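Local coordinates for scyllo-inosose 3-dehydrogenase (Thermotoga maritima, PDB 3IP1), which catalyses the NAD(+)-dependent oxidation of scyllo-inosose to 3-dehydro-scyllo-inosose, as a zinc-containing homodimer of the alcohol dehydrogenase family that probably serves myo-inositol degradation, at residues 9-15 with 34-40; 49-53 with 164-168; 173-178 with 350-355; 231-235 with 360-364. All coordinates share one frame; numbering follows the deposited sequence. Where two conformers were deposited one is given.

Contact 1 (9-15 with 34-40); sequences HAKWDPR and SKVWRYP
Two different first torsions bring Trp12 and Trp37 together. Trp12 has CG anti to its nitrogen (chi1 -179°), while Trp37 has CG anti to its carbonyl carbon (chi1 -58°). The two belong to a short antiparallel ladder between strand 3-12 and strand 37-38, in which they form a non-hydrogen-bonded pair. Their six-membered rings make a T-shaped stack, planes at 89°, with the edge of Trp12 directed at the face of Trp37. The centroids are 5.1 Å apart. Val36 CG1 sits over one face of Trp12, 3.4 Å from the centroid of the six-membered ring, in a CH-pi contact. Trp37 is buried, and its NE1 is bonded to Thr89 O.

Lys11 and Arg38 form the next pair, which is hydrogen-bonded. Lys11 N gives to Arg38 O at 2.8 Å, and Arg38 N gives to Lys11 O at 2.9 Å. Beyond strand 3-12, Asp13 N bonds Val36 O and Arg15 N bonds Lys35 O, so the two backbones stay joined. Arg15 turns its guanidinium to Asp78 and Glu80.

The charged groups gather on the Lys11 and Arg38 side of the ladder. Asp13 OD2 takes a weak bond from Lys11 NZ at 3.2 Å. It also makes a salt bridge with Arg38 NH1 at 2.8 Å, where the nitrogen stands above the carboxylate plane and the oxygen lies near the guanidinium plane.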
# COMPACT_ATOMS: atom_id res chain seq x y z
N HIS A 9 -27.66 -32.23 16.12
CA HIS A 9 -27.02 -33.35 16.80
C HIS A 9 -26.41 -34.27 15.75
O HIS A 9 -26.97 -34.42 14.67
CB HIS A 9 -28.05 -34.11 17.65
CG HIS A 9 -28.57 -33.32 18.80
ND1 HIS A 9 -28.11 -33.49 20.10
CD2 HIS A 9 -29.48 -32.31 18.85
CE1 HIS A 9 -28.72 -32.62 20.89
NE2 HIS A 9 -29.55 -31.90 20.16
N ALA A 10 -25.26 -34.84 16.05
CA ALA A 10 -24.66 -35.81 15.15
C ALA A 10 -23.88 -36.83 15.96
O ALA A 10 -23.61 -36.60 17.14
CB ALA A 10 -23.74 -35.11 14.14
N LYS A 11 -23.53 -37.94 15.31
CA LYS A 11 -22.69 -38.99 15.91
C LYS A 11 -21.18 -38.73 15.68
O LYS A 11 -20.76 -38.44 14.55
CB LYS A 11 -23.11 -40.35 15.33
CG LYS A 11 -22.38 -41.56 15.92
CD LYS A 11 -22.68 -42.82 15.12
CE LYS A 11 -22.00 -44.06 15.74
NZ LYS A 11 -22.36 -45.32 15.01
N TRP A 12 -20.38 -38.84 16.74
CA TRP A 12 -18.93 -38.85 16.59
C TRP A 12 -18.51 -40.22 16.06
O TRP A 12 -18.38 -41.18 16.83
CB TRP A 12 -18.23 -38.56 17.92
CG TRP A 12 -16.72 -38.53 17.79
CD1 TRP A 12 -15.87 -39.60 17.76
CD2 TRP A 12 -15.89 -37.36 17.71
NE1 TRP A 12 -14.57 -39.18 17.64
CE2 TRP A 12 -14.55 -37.80 17.61
CE3 TRP A 12 -16.15 -35.98 17.71
CZ2 TRP A 12 -13.47 -36.91 17.51
CZ3 TRP A 12 -15.08 -35.10 17.60
CH2 TRP A 12 -13.75 -35.58 17.50
N ASP A 13 -18.26 -40.33 14.75
CA ASP A 13 -18.01 -41.63 14.13
C ASP A 13 -17.05 -41.51 12.96
O ASP A 13 -17.47 -41.64 11.81
CB ASP A 13 -19.35 -42.25 13.68
CG ASP A 13 -19.24 -43.74 13.36
OD1 ASP A 13 -18.19 -44.34 13.64
OD2 ASP A 13 -20.21 -44.31 12.83
N PRO A 14 -15.76 -41.27 13.24
CA PRO A 14 -14.82 -40.80 12.21
C PRO A 14 -14.46 -41.81 11.14
O PRO A 14 -14.41 -43.00 11.40
CB PRO A 14 -13.57 -40.43 13.01
CG PRO A 14 -14.02 -40.34 14.43
CD PRO A 14 -15.11 -41.34 14.56
N ARG A 15 -14.23 -41.30 9.93
CA ARG A 15 -13.67 -42.05 8.83
C ARG A 15 -12.35 -42.67 9.26
O ARG A 15 -11.66 -42.14 10.14
CB ARG A 15 -13.49 -41.16 7.60
CG ARG A 15 -14.83 -40.73 6.95
CD ARG A 15 -14.61 -40.33 5.51
NE ARG A 15 -15.84 -40.12 4.73
CZ ARG A 15 -16.50 -41.06 4.06
NH1 ARG A 15 -16.10 -42.32 4.08
NH2 ARG A 15 -17.59 -40.74 3.39
N SER A 34 -16.33 -33.10 8.25
CA SER A 34 -16.80 -34.13 7.35
C SER A 34 -16.06 -35.46 7.52
O SER A 34 -16.49 -36.48 7.00
CB SER A 34 -16.72 -33.64 5.91
OG SER A 34 -15.38 -33.34 5.60
N LYS A 35 -14.95 -35.44 8.25
CA LYS A 35 -14.20 -36.65 8.55
C LYS A 35 -14.66 -37.32 9.84
O LYS A 35 -14.17 -38.39 10.18
CB LYS A 35 -12.70 -36.34 8.69
CG LYS A 35 -12.07 -35.71 7.45
CD LYS A 35 -12.12 -36.67 6.26
CE LYS A 35 -11.07 -36.31 5.22
NZ LYS A 35 -11.21 -37.19 4.04
N VAL A 36 -15.59 -36.67 10.55
CA VAL A 36 -15.91 -37.08 11.92
C VAL A 36 -17.40 -37.25 12.20
O VAL A 36 -17.84 -38.31 12.67
CB VAL A 36 -15.32 -36.07 12.92
CG1 VAL A 36 -15.82 -36.34 14.35
CG2 VAL A 36 -13.80 -36.12 12.87
N TRP A 37 -18.18 -36.21 11.92
CA TRP A 37 -19.59 -36.19 12.27
C TRP A 37 -20.46 -36.92 11.25
O TRP A 37 -20.35 -36.70 10.04
CB TRP A 37 -20.08 -34.75 12.47
CG TRP A 37 -19.34 -33.98 13.54
CD1 TRP A 37 -18.48 -32.95 13.33
CD2 TRP A 37 -19.38 -34.19 14.97
NE1 TRP A 37 -17.99 -32.49 14.53
CE2 TRP A 37 -18.53 -33.23 15.55
CE3 TRP A 37 -20.06 -35.09 15.81
CZ2 TRP A 37 -18.33 -33.13 16.94
CZ3 TRP A 37 -19.88 -34.99 17.19
CH2 TRP A 37 -19.02 -34.01 17.74
N ARG A 38 -21.33 -37.77 11.77
CA ARG A 38 -22.16 -38.64 10.94
C ARG A 38 -23.64 -38.59 11.39
O ARG A 38 -23.92 -38.41 12.58
CB ARG A 38 -21.63 -40.06 11.09
CG ARG A 38 -21.89 -40.97 9.94
CD ARG A 38 -21.10 -42.24 10.13
NE ARG A 38 -21.21 -43.10 8.98
CZ ARG A 38 -20.79 -44.37 8.96
NH1 ARG A 38 -20.26 -44.91 10.06
NH2 ARG A 38 -20.93 -45.08 7.86
N TYR A 39 -24.55 -38.76 10.44
CA TYR A 39 -26.01 -38.80 10.68
C TYR A 39 -26.53 -37.55 11.40
O TYR A 39 -27.17 -37.66 12.43
CB TYR A 39 -26.43 -40.07 11.44
CG TYR A 39 -25.75 -41.34 10.93
CD1 TYR A 39 -26.01 -41.84 9.65
CD2 TYR A 39 -24.85 -42.03 11.74
CE1 TYR A 39 -25.37 -43.00 9.18
CE2 TYR A 39 -24.22 -43.19 11.29
CZ TYR A 39 -24.49 -43.66 10.01
OH TYR A 39 -23.87 -44.79 9.57
N PRO A 40 -26.28 -36.36 10.83
CA PRO A 40 -26.70 -35.15 11.54
C PRO A 40 -28.22 -35.05 11.57
O PRO A 40 -28.90 -35.54 10.67
CB PRO A 40 -26.13 -34.03 10.68
CG PRO A 40 -26.13 -34.63 9.27
CD PRO A 40 -25.73 -36.05 9.50

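Contact 2 (49-53 with 164-168); sequences EPRIE and YVKVD
Lys166 reaches from strand 164-168 to the loop 49-53, and its side chain makes both polar links across the contact. Its CB lies 4.3 Å from Pro50 CB. The first torsion puts CG anti to the backbone nitrogen (chi1 -176°), and CG comes within 3.7 Å of Arg51 O. The chain then bends at each of its next three torsions. CD and CE therefore curl round the same carbonyl oxygen, with CE at 3.8 Å from Arg51 O. At the tip, NZ gives a hydrogen bond of 2.9 Å to Arg51 O. The C=O...N angle is 178°, so the amine meets the oxygen end-on.

Strand 164-168 belongs to the GroES-like domain of the alcohol dehydrogenase family. It pairs antiparallel with strand 57-66, which follows the loop in the chain. The contact thus lays the connection between strands 40-47 and 57-66 against the strand next to 57-66.

NZ has a second partner across the contact, Glu53 OE2, in a salt bridge of 3.0 Å. The Glu53 side chain crosses that of Lys166 at about a right angle, and NZ approaches from above the carboxylate plane. Glu57 OE1 is a further acidic partner of NZ, so the amine is gripped by two carboxylates and a carbonyl. At the other end of the contact, Pro50 CG packs on Tyr164 CB at 3.8 Å. Leu3 touches both of these residues.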
# COMPACT_ATOMS: atom_id res chain seq x y z
N GLU A 49 -31.99 -20.94 29.85
CA GLU A 49 -31.95 -19.49 29.69
C GLU A 49 -30.51 -19.02 29.59
O GLU A 49 -29.64 -19.54 30.29
CB GLU A 49 -32.63 -18.81 30.87
CG GLU A 49 -34.04 -19.28 31.09
CD GLU A 49 -35.04 -18.17 30.99
OE1 GLU A 49 -34.67 -17.10 30.44
OE2 GLU A 49 -36.18 -18.36 31.45
N PRO A 50 -30.24 -18.05 28.70
CA PRO A 50 -28.87 -17.56 28.58
C PRO A 50 -28.43 -16.82 29.84
O PRO A 50 -29.27 -16.33 30.59
CB PRO A 50 -28.92 -16.62 27.36
CG PRO A 50 -30.14 -17.04 26.60
CD PRO A 50 -31.12 -17.49 27.65
N ARG A 51 -27.12 -16.78 30.08
CA ARG A 51 -26.57 -16.16 31.28
C ARG A 51 -25.37 -15.30 30.94
O ARG A 51 -24.52 -15.69 30.14
CB ARG A 51 -26.10 -17.22 32.27
CG ARG A 51 -27.16 -18.13 32.80
CD ARG A 51 -26.53 -19.37 33.43
NE ARG A 51 -25.70 -19.01 34.58
CZ ARG A 51 -26.16 -18.83 35.82
NH1 ARG A 51 -27.45 -19.01 36.09
NH2 ARG A 51 -25.32 -18.50 36.78
N ILE A 52 -25.33 -14.12 31.56
CA ILE A 52 -24.14 -13.29 31.57
C ILE A 52 -23.18 -13.92 32.57
O ILE A 52 -23.46 -13.98 33.76
CB ILE A 52 -24.46 -11.83 32.01
CG1 ILE A 52 -25.53 -11.19 31.11
CG2 ILE A 52 -23.17 -11.00 32.09
CD1 ILE A 52 -25.12 -10.98 29.65
N GLU A 53 -22.05 -14.40 32.07
CA GLU A 53 -21.09 -15.09 32.91
C GLU A 53 -19.77 -14.34 32.99
O GLU A 53 -18.98 -14.58 33.91
CB GLU A 53 -20.84 -16.49 32.37
CG GLU A 53 -21.94 -17.45 32.75
CD GLU A 53 -22.05 -18.60 31.78
OE1 GLU A 53 -22.57 -19.65 32.20
OE2 GLU A 53 -21.63 -18.44 30.60
N TYR A 164 -33.10 -16.19 21.92
CA TYR A 164 -32.04 -15.37 22.51
C TYR A 164 -30.66 -15.97 22.18
O TYR A 164 -30.52 -17.18 22.03
CB TYR A 164 -32.22 -15.20 24.04
CG TYR A 164 -33.53 -14.52 24.43
CD1 TYR A 164 -34.70 -15.26 24.58
CD2 TYR A 164 -33.61 -13.13 24.60
CE1 TYR A 164 -35.90 -14.66 24.90
CE2 TYR A 164 -34.81 -12.52 24.93
CZ TYR A 164 -35.95 -13.30 25.08
OH TYR A 164 -37.17 -12.73 25.41
N VAL A 165 -29.65 -15.10 22.07
CA VAL A 165 -28.26 -15.54 21.90
C VAL A 165 -27.34 -14.71 22.78
O VAL A 165 -27.51 -13.50 22.94
CB VAL A 165 -27.80 -15.49 20.41
CG1 VAL A 165 -27.64 -14.05 19.91
CG2 VAL A 165 -26.50 -16.27 20.22
N LYS A 166 -26.36 -15.36 23.37
CA LYS A 166 -25.40 -14.65 24.18
C LYS A 166 -24.09 -14.52 23.38
O LYS A 166 -23.62 -15.49 22.82
CB LYS A 166 -25.23 -15.39 25.50
CG LYS A 166 -24.34 -14.75 26.52
CD LYS A 166 -22.91 -15.24 26.36
CE LYS A 166 -22.71 -16.65 26.89
NZ LYS A 166 -22.49 -16.61 28.36
N VAL A 167 -23.54 -13.31 23.32
CA VAL A 167 -22.22 -13.08 22.72
C VAL A 167 -21.44 -12.04 23.53
O VAL A 167 -22.04 -11.21 24.22
CB VAL A 167 -22.30 -12.57 21.24
CG1 VAL A 167 -23.01 -13.54 20.35
CG2 VAL A 167 -23.00 -11.21 21.16
N ASP A 168 -20.12 -12.06 23.40
CA ASP A 168 -19.31 -10.96 23.92
C ASP A 168 -19.59 -9.65 23.19
O ASP A 168 -19.76 -9.64 21.98
CB ASP A 168 -17.83 -11.27 23.85
CG ASP A 168 -17.01 -10.34 24.72
OD1 ASP A 168 -16.87 -9.14 24.39
OD2 ASP A 168 -16.52 -10.82 25.76

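Contact 3 (173-178 with 350-355); sequences WSLREL and FPRVIS
The indole of Trp173 has one face covered by two successive residues of helix 349-358. Phe350 CB lies over the five-membered ring, 3.6 Å from its centroid. Pro351 CD lies over the six-membered ring, also 3.6 Å from the centroid and just 6° off the normal. Both are CH-pi contacts. The phenyl ring of Phe350 meets the indole obliquely, planes at 39°, with CD2 at 3.2 Å from Trp173 CD1. At the indole edge, NE1 is bonded to Glu128 OE2. Arg113 makes a cation-pi contact with the same indole.

Ile354, one turn after Phe350, carries the packing onward. Its CD1 touches Trp173 CB at 3.7 Å, and its CG1 touches Leu175 CD2 at 4.0 Å. The contact joins two parts of the alcohol dehydrogenase fold. Strand 172-174 and the residues after it come from the GroES-like region, whereas helix 349-358 comes from the NAD-binding, Rossmann-type region. Phe350 also lies about 4 Å, side chain to side chain, from Glu195, a ligand of zinc site 1, which holds cadmium in this crystal.

The far end is polar. Ser355 OG donates to Glu177 OE1 at 2.8 Å, and that oxygen accepts on its syn lone pair. The Glu177 chain is extended beyond CG, which carries the carboxylate across to the helix. Its other oxygen, OE2, rests 3.4 Å from Ile354 CG2.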
# COMPACT_ATOMS: atom_id res chain seq x y z
N TRP A 173 -22.11 -5.06 16.75
CA TRP A 173 -22.03 -3.78 16.07
C TRP A 173 -23.42 -3.14 15.98
O TRP A 173 -24.41 -3.81 15.66
CB TRP A 173 -21.48 -3.96 14.64
CG TRP A 173 -20.04 -4.37 14.62
CD1 TRP A 173 -19.54 -5.64 14.52
CD2 TRP A 173 -18.90 -3.49 14.71
NE1 TRP A 173 -18.16 -5.60 14.54
CE2 TRP A 173 -17.75 -4.30 14.65
CE3 TRP A 173 -18.76 -2.10 14.84
CZ2 TRP A 173 -16.45 -3.77 14.70
CZ3 TRP A 173 -17.46 -1.57 14.90
CH2 TRP A 173 -16.34 -2.41 14.82
N SER A 174 -23.50 -1.85 16.25
CA SER A 174 -24.79 -1.18 16.30
C SER A 174 -25.44 -1.08 14.93
O SER A 174 -24.76 -0.77 13.96
CB SER A 174 -24.64 0.22 16.87
OG SER A 174 -25.90 0.86 16.86
N LEU A 175 -26.76 -1.28 14.86
CA LEU A 175 -27.51 -0.99 13.65
C LEU A 175 -28.30 0.34 13.70
O LEU A 175 -29.24 0.52 12.91
CB LEU A 175 -28.46 -2.14 13.30
CG LEU A 175 -27.88 -3.54 13.04
CD1 LEU A 175 -29.03 -4.53 12.90
CD2 LEU A 175 -26.91 -3.60 11.82
N ARG A 176 -27.95 1.25 14.61
CA ARG A 176 -28.64 2.56 14.77
C ARG A 176 -28.78 3.33 13.46
O ARG A 176 -29.82 3.92 13.15
CB ARG A 176 -27.89 3.45 15.77
CG ARG A 176 -28.19 3.18 17.22
CD ARG A 176 -29.24 4.14 17.76
NE ARG A 176 -28.90 5.54 17.51
CZ ARG A 176 -29.55 6.56 18.05
NH1 ARG A 176 -29.19 7.81 17.76
NH2 ARG A 176 -30.56 6.33 18.87
N GLU A 177 -27.69 3.35 12.70
CA GLU A 177 -27.68 4.06 11.41
C GLU A 177 -28.79 3.62 10.43
O GLU A 177 -29.11 4.34 9.49
CB GLU A 177 -26.34 3.86 10.70
CG GLU A 177 -25.14 4.61 11.29
CD GLU A 177 -23.83 4.05 10.72
OE1 GLU A 177 -23.17 4.76 9.92
OE2 GLU A 177 -23.50 2.89 11.03
N LEU A 178 -29.35 2.43 10.62
CA LEU A 178 -30.40 1.94 9.71
C LEU A 178 -31.79 2.45 10.11
O LEU A 178 -32.74 2.30 9.35
CB LEU A 178 -30.40 0.41 9.62
CG LEU A 178 -29.10 -0.33 9.24
CD1 LEU A 178 -29.38 -1.83 9.08
CD2 LEU A 178 -28.45 0.21 7.97
N PHE A 350 -17.28 -4.64 9.20
CA PHE A 350 -18.67 -4.61 9.68
C PHE A 350 -19.25 -3.20 9.71
O PHE A 350 -20.29 -3.00 9.12
CB PHE A 350 -18.84 -5.29 11.07
CG PHE A 350 -19.46 -6.67 11.02
CD1 PHE A 350 -18.89 -7.68 10.23
CD2 PHE A 350 -20.59 -6.97 11.77
CE1 PHE A 350 -19.44 -8.97 10.19
CE2 PHE A 350 -21.16 -8.26 11.75
CZ PHE A 350 -20.59 -9.25 10.95
N PRO A 351 -18.59 -2.23 10.37
CA PRO A 351 -19.29 -0.95 10.47
C PRO A 351 -19.36 -0.21 9.15
O PRO A 351 -20.31 0.53 8.91
CB PRO A 351 -18.48 -0.17 11.52
CG PRO A 351 -17.14 -0.84 11.59
CD PRO A 351 -17.40 -2.28 11.26
N ARG A 352 -18.39 -0.42 8.27
CA ARG A 352 -18.49 0.21 6.96
C ARG A 352 -19.59 -0.45 6.13
O ARG A 352 -20.26 0.24 5.37
CB ARG A 352 -17.15 0.15 6.20
CG ARG A 352 -16.11 1.18 6.63
CD ARG A 352 -14.84 0.98 5.80
NE ARG A 352 -13.71 1.83 6.19
CZ ARG A 352 -12.71 1.44 6.97
NH1 ARG A 352 -12.67 0.22 7.50
NH2 ARG A 352 -11.74 2.29 7.24
N VAL A 353 -19.75 -1.76 6.24
CA VAL A 353 -20.86 -2.44 5.55
C VAL A 353 -22.20 -1.88 6.05
O VAL A 353 -23.11 -1.65 5.27
CB VAL A 353 -20.82 -3.97 5.70
CG1 VAL A 353 -22.20 -4.59 5.28
CG2 VAL A 353 -19.66 -4.55 4.89
N ILE A 354 -22.29 -1.63 7.36
CA ILE A 354 -23.49 -1.03 7.96
C ILE A 354 -23.76 0.39 7.41
O ILE A 354 -24.89 0.70 7.01
CB ILE A 354 -23.43 -1.09 9.52
CG1 ILE A 354 -23.52 -2.55 9.98
CG2 ILE A 354 -24.55 -0.23 10.14
CD1 ILE A 354 -22.90 -2.85 11.39
N SER A 355 -22.71 1.22 7.36
CA SER A 355 -22.83 2.60 6.82
C SER A 355 -23.24 2.58 5.37
O SER A 355 -24.04 3.39 4.94
CB SER A 355 -21.53 3.38 6.96
OG SER A 355 -21.24 3.55 8.34

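Contact 4 (231-235 with 360-364); sequences AILKH and GMDMT
Met361, a selenomethionine in this crystal, packs against Ala231, Ile232 and His235 of helix 224-235. Its CB lies over one face of the His235 ring, 3.9 Å from the centroid, in a CH-pi contact. CG follows along the same ring, 3.7 Å from His235 CE1. The chain is extended through chi1 and chi2, which carries SE past the imidazole to the helix, where it touches Ala231 CB at 3.9 Å and Ile232 CG1 at 4.1 Å. Its approach to the His235 ring is oblique. A second selenomethionine, Met363, bends at chi2 and chi3 to bring its own SE to Ala231 CB at 3.7 Å. The alanine methyl therefore meets both selenium atoms. No hydrogen bond crosses the contact.

In the next shell, the His235 ring is held by its own helix. ND1 donates to Ala231 O at 3.2 Å, and this oxygen lies near the ring plane. The same oxygen also accepts the helical bond from His235 N, on the opposite face of the carbonyl plane. The ND1 bond probably limits rotation of the ring whose face Met361 covers. On the other segment, Asp362 OD1 accepts from Thr364 N in an Asx turn and also takes a bond from Thr364 OG1, at 2.6 Å. Arg186 holds both Asp362 and Thr364. Thr197 of helix 194-207 touches Met361 and Met363.

The loop after helix 349-358 packs on the end of helix 224-235. That helix follows strand 216-220 and a glycine-rich turn consistent with the GxGxxG motif, the beta-alpha start of a Rossmann fold.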
# COMPACT_ATOMS: atom_id res chain seq x y z
N ALA A 231 -22.92 -5.57 -5.57
CA ALA A 231 -23.37 -4.36 -4.89
C ALA A 231 -22.19 -3.52 -4.40
O ALA A 231 -22.14 -2.31 -4.65
CB ALA A 231 -24.30 -4.73 -3.71
N ILE A 232 -21.25 -4.16 -3.70
CA ILE A 232 -20.13 -3.43 -3.10
C ILE A 232 -19.28 -2.75 -4.17
O ILE A 232 -18.92 -1.57 -4.03
CB ILE A 232 -19.23 -4.35 -2.25
CG1 ILE A 232 -19.96 -4.76 -0.94
CG2 ILE A 232 -17.93 -3.63 -1.92
CD1 ILE A 232 -19.43 -6.12 -0.35
N LEU A 233 -18.97 -3.50 -5.22
CA LEU A 233 -18.07 -3.04 -6.26
C LEU A 233 -18.71 -2.01 -7.19
O LEU A 233 -18.01 -1.13 -7.68
CB LEU A 233 -17.50 -4.23 -7.02
CG LEU A 233 -16.50 -5.01 -6.16
CD1 LEU A 233 -16.11 -6.38 -6.79
CD2 LEU A 233 -15.25 -4.13 -5.87
N LYS A 234 -20.03 -2.09 -7.40
CA LYS A 234 -20.73 -1.00 -8.05
C LYS A 234 -20.68 0.27 -7.19
O LYS A 234 -20.28 1.32 -7.68
CB LYS A 234 -22.17 -1.35 -8.44
CG LYS A 234 -22.75 -0.47 -9.55
CD LYS A 234 -21.88 -0.49 -10.81
CE LYS A 234 -22.37 0.51 -11.87
NZ LYS A 234 -21.56 0.42 -13.13
N HIS A 235 -21.04 0.16 -5.91
CA HIS A 235 -20.91 1.29 -4.99
C HIS A 235 -19.48 1.83 -4.90
O HIS A 235 -19.30 3.02 -4.63
CB HIS A 235 -21.49 0.96 -3.59
CG HIS A 235 -22.98 1.17 -3.51
ND1 HIS A 235 -23.89 0.25 -3.99
CD2 HIS A 235 -23.71 2.22 -3.05
CE1 HIS A 235 -25.12 0.71 -3.81
NE2 HIS A 235 -25.03 1.90 -3.25
N GLY A 360 -27.92 3.57 1.35
CA GLY A 360 -28.65 3.15 0.14
C GLY A 360 -28.41 1.75 -0.44
O GLY A 360 -29.22 1.27 -1.23
N MSE A 361 -27.32 1.09 -0.05
CA MSE A 361 -27.05 -0.26 -0.55
C MSE A 361 -27.91 -1.29 0.18
O MSE A 361 -27.58 -1.72 1.30
CB MSE A 361 -25.56 -0.61 -0.43
CG MSE A 361 -25.16 -1.90 -1.15
SE MSE A 361 -23.30 -2.40 -0.74
CE MSE A 361 -23.58 -3.13 1.05
N ASP A 362 -28.99 -1.68 -0.47
CA ASP A 362 -30.00 -2.56 0.11
C ASP A 362 -29.83 -4.03 -0.30
O ASP A 362 -30.25 -4.45 -1.39
CB ASP A 362 -31.41 -2.06 -0.28
CG ASP A 362 -32.52 -2.91 0.30
OD1 ASP A 362 -32.25 -3.75 1.19
OD2 ASP A 362 -33.68 -2.74 -0.12
N MSE A 363 -29.27 -4.83 0.60
CA MSE A 363 -29.05 -6.24 0.31
C MSE A 363 -30.31 -7.10 0.52
O MSE A 363 -30.31 -8.28 0.16
CB MSE A 363 -27.89 -6.79 1.15
CG MSE A 363 -26.54 -6.19 0.82
SE MSE A 363 -26.01 -6.59 -1.00
CE MSE A 363 -26.19 -8.52 -0.98
N THR A 364 -31.36 -6.53 1.12
CA THR A 364 -32.58 -7.30 1.44
C THR A 364 -33.26 -7.82 0.18
O THR A 364 -34.05 -8.77 0.25
CB THR A 364 -33.61 -6.52 2.32
OG1 THR A 364 -34.17 -5.42 1.58
CG2 THR A 364 -32.95 -6.01 3.60

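How the contacts relate
Contacts 1 and 2 lie at the surface, and contacts 3 and 4 are buried. Both surface contacts include a salt bridge; contact 1 is mainly backbone hydrogen bonds and tryptophan packing, contact 2 mainly one lysine. The buried pair relies on apolar and CH-pi packing, and of these contact 3 alone has a hydrogen bond. Contacts 2 and 3 use the successive strands 164-168 and 172-174 of one mixed sheet. Contacts 3 and 4 are neighbours, with centres about 14 Å apart. They use helix 349-358 and the loop after it; in sequence, one segment of contact 4 falls between those of contact 3. Contact 1 lies across the chain's centre from both, in a separate antiparallel sheet.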